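Local coordinates for TT1561 protein (Thermus thermophilus, PDB 1UF3) that is of uncharacterised function but binds calcium and probably acts as a metal-dependent phosphoesterase of the calcineurin superfamily, at residues 150-155 with 179-185. Numbering follows the deposited sequence.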
loop_
_atom_site.group_PDB
_atom_site.type_symbol
_atom_site.label_atom_id
_atom_site.label_comp_id
_atom_site.label_asym_id
_atom_site.label_seq_id
_atom_site.Cartn_x
_atom_site.Cartn_y
_atom_site.Cartn_z
ATOM N N PRO A 150 4.372 1.547 27.034
ATOM C CA PRO A 150 4.188 0.132 27.355
ATOM C C PRO A 150 5.589 -0.468 27.068
ATOM O O PRO A 150 6.200 -0.128 26.044
ATOM C CB PRO A 150 3.180 -0.331 26.312
ATOM C CG PRO A 150 2.386 0.945 25.999
ATOM C CD PRO A 150 3.429 2.004 25.990
ATOM N N LYS A 151 6.096 -1.339 27.943
ATOM C CA LYS A 151 7.430 -1.945 27.752
ATOM C C LYS A 151 7.457 -3.397 27.259
ATOM O O LYS A 151 6.566 -4.198 27.582
ATOM C CB LYS A 151 8.234 -1.866 29.050
ATOM C CG LYS A 151 8.487 -0.450 29.549
ATOM C CD LYS A 151 9.055 -0.458 30.963
ATOM C CE LYS A 151 9.038 0.921 31.592
ATOM N NZ LYS A 151 9.376 0.917 33.053
ATOM N N ILE A 152 8.470 -3.715 26.445
ATOM C CA ILE A 152 8.684 -5.072 25.920
ATOM C C ILE A 152 10.122 -5.417 26.321
ATOM O O ILE A 152 11.068 -4.724 25.924
ATOM C CB ILE A 152 8.554 -5.139 24.381
ATOM C CG1 ILE A 152 7.109 -4.830 23.959
ATOM C CG2 ILE A 152 8.976 -6.542 23.879
ATOM C CD1 ILE A 152 6.807 -5.013 22.476
ATOM N N PHE A 153 10.273 -6.451 27.148
ATOM C CA PHE A 153 11.578 -6.874 27.640
ATOM C C PHE A 153 12.047 -8.154 26.975
ATOM O O PHE A 153 11.254 -9.040 26.698
ATOM C CB PHE A 153 11.546 -7.138 29.163
ATOM C CG PHE A 153 11.491 -5.897 30.030
ATOM C CD1 PHE A 153 11.532 -4.611 29.482
ATOM C CD2 PHE A 153 11.424 -6.024 31.402
ATOM C CE1 PHE A 153 11.510 -3.493 30.297
ATOM C CE2 PHE A 153 11.403 -4.901 32.231
ATOM C CZ PHE A 153 11.446 -3.639 31.680
ATOM N N LEU A 154 13.349 -8.247 26.737
ATOM C CA LEU A 154 13.943 -9.454 26.153
ATOM C C LEU A 154 15.000 -9.954 27.127
ATOM O O LEU A 154 15.913 -9.231 27.484
ATOM C CB LEU A 154 14.599 -9.166 24.794
ATOM C CG LEU A 154 13.710 -9.364 23.566
ATOM C CD1 LEU A 154 12.677 -8.234 23.504
ATOM C CD2 LEU A 154 14.568 -9.394 22.299
ATOM N N PHE A 155 14.860 -11.183 27.596
ATOM C CA PHE A 155 15.852 -11.743 28.521
ATOM C C PHE A 155 16.168 -13.150 28.052
ATOM O O PHE A 155 15.361 -13.804 27.373
ATOM C CB PHE A 155 15.316 -11.939 29.945
ATOM C CG PHE A 155 14.906 -10.701 30.643
ATOM C CD1 PHE A 155 13.595 -10.580 31.126
ATOM C CD2 PHE A 155 15.836 -9.720 30.947
ATOM C CE1 PHE A 155 13.233 -9.509 31.909
ATOM C CE2 PHE A 155 15.487 -8.648 31.722
ATOM C CZ PHE A 155 14.171 -8.538 32.215
ATOM N N HIS A 179 8.970 -3.432 36.875
ATOM C CA HIS A 179 8.751 -2.662 35.649
ATOM C C HIS A 179 7.396 -2.853 34.982
ATOM O O HIS A 179 7.002 -2.064 34.115
ATOM C CB HIS A 179 9.865 -2.978 34.652
ATOM C CG HIS A 179 11.114 -2.189 34.886
ATOM N ND1 HIS A 179 11.266 -0.889 34.440
ATOM C CD2 HIS A 179 12.216 -2.468 35.624
ATOM C CE1 HIS A 179 12.402 -0.400 34.905
ATOM N NE2 HIS A 179 12.996 -1.335 35.626
ATOM N N ASN A 180 6.690 -3.908 35.373
ATOM C CA ASN A 180 5.390 -4.195 34.810
ATOM C C ASN A 180 5.339 -4.114 33.291
ATOM O O ASN A 180 4.459 -3.458 32.714
ATOM C CB ASN A 180 4.359 -3.259 35.433
ATOM C CG ASN A 180 4.172 -3.536 36.915
ATOM O OD1 ASN A 180 3.711 -4.619 37.301
ATOM N ND2 ASN A 180 4.544 -2.575 37.754
ATOM N N PRO A 181 6.278 -4.794 32.615
ATOM C CA PRO A 181 6.258 -4.745 31.155
ATOM C C PRO A 181 5.032 -5.418 30.623
ATOM O O PRO A 181 4.453 -6.294 31.272
ATOM C CB PRO A 181 7.523 -5.501 30.753
ATOM C CG PRO A 181 7.726 -6.474 31.934
ATOM C CD PRO A 181 7.428 -5.581 33.115
ATOM N N LEU A 182 4.652 -5.010 29.425
ATOM C CA LEU A 182 3.523 -5.556 28.735
ATOM C C LEU A 182 3.822 -6.959 28.224
ATOM O O LEU A 182 2.972 -7.848 28.302
ATOM C CB LEU A 182 3.180 -4.667 27.560
ATOM C CG LEU A 182 2.055 -5.195 26.697
ATOM C CD1 LEU A 182 0.771 -5.028 27.476
ATOM C CD2 LEU A 182 1.985 -4.409 25.376
ATOM N N LEU A 183 5.012 -7.140 27.657
ATOM C CA LEU A 183 5.437 -8.437 27.135
ATOM C C LEU A 183 6.868 -8.703 27.579
ATOM O O LEU A 183 7.684 -7.787 27.684
ATOM C CB LEU A 183 5.349 -8.481 25.604
ATOM C CG LEU A 183 6.203 -9.536 24.873
ATOM C CD1 LEU A 183 5.659 -10.963 25.150
ATOM C CD2 LEU A 183 6.206 -9.249 23.384
ATOM N N VAL A 184 7.149 -9.962 27.892
ATOM C CA VAL A 184 8.480 -10.384 28.299
ATOM C C VAL A 184 8.749 -11.635 27.470
ATOM O O VAL A 184 7.963 -12.602 27.498
ATOM C CB VAL A 184 8.544 -10.767 29.804
ATOM C CG1 VAL A 184 9.984 -11.213 30.183
ATOM C CG2 VAL A 184 8.137 -9.590 30.661
ATOM N N LEU A 185 9.820 -11.609 26.691
ATOM C CA LEU A 185 10.182 -12.773 25.886
ATOM C C LEU A 185 11.421 -13.426 26.524
ATOM O O LEU A 185 12.382 -12.734 26.881
ATOM C CB LEU A 185 10.497 -12.350 24.441
ATOM C CG LEU A 185 9.304 -12.184 23.487
ATOM C CD1 LEU A 185 9.748 -11.504 22.197
ATOM C CD2 LEU A 185 8.721 -13.557 23.162
HETATM O O HOH W 1 4.675 -1.710 30.232
#
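In the beta-alpha-beta unit made of strand 151-155, helix 170-179 and strand 183-186, the backbones of F153 and F155 hydrogen-bond to those of L183 and L185, with F153 lying beside V184 in the register. The axes of the short segments 151-155 and 183-185 approach to 4.8 Å, their directions 14° from one another, which establishes a parallel pair. F153 N donates to L183 O at 3.0 Å, L185 N to F153 O at 2.9 Å, and F155 N to L185 O. The start of the pairing is less regular: K151 O takes a distinctly bent bond from L182 N at 2.8 Å and a weak one from L183 N. Beside it, a water accepts from K151 N and donates to N180 O, extending the link between the segments past the direct bonds.

On the face bearing F153 and V184, the F153 ring has P181 over one face and, beyond its CZ end, H179, the last residue of helix 170-179. P181 CB sits over the ring centre, 4.0 Å from the centroid and 11° off the normal, a CH-pi contact. F153 also directs its edge at the face of H179 in an offset edge-to-face pair, the planes inclined at 64°. K151 reaches the same imidazole from its rim: its chain, extended beyond CG, brings NZ 3.0 Å from H179 ND1 and nearly into the ring plane, so this bond should restrict rotation of the ring. W144 stacks on H179 and receives K151 in a cation-pi contact. Further along, V184 CG1, anti to its own N, meets the F155 ring edge at CD1, 3.8 Å away.

The other face carries I152 and L183, whose CG2 and CD2 touch at 3.9 Å. Strands 108-118 and 199-203 flank the pair, making this an interior parallel step of the layered alpha/beta fold of calcineurin-like metallophosphoesterases.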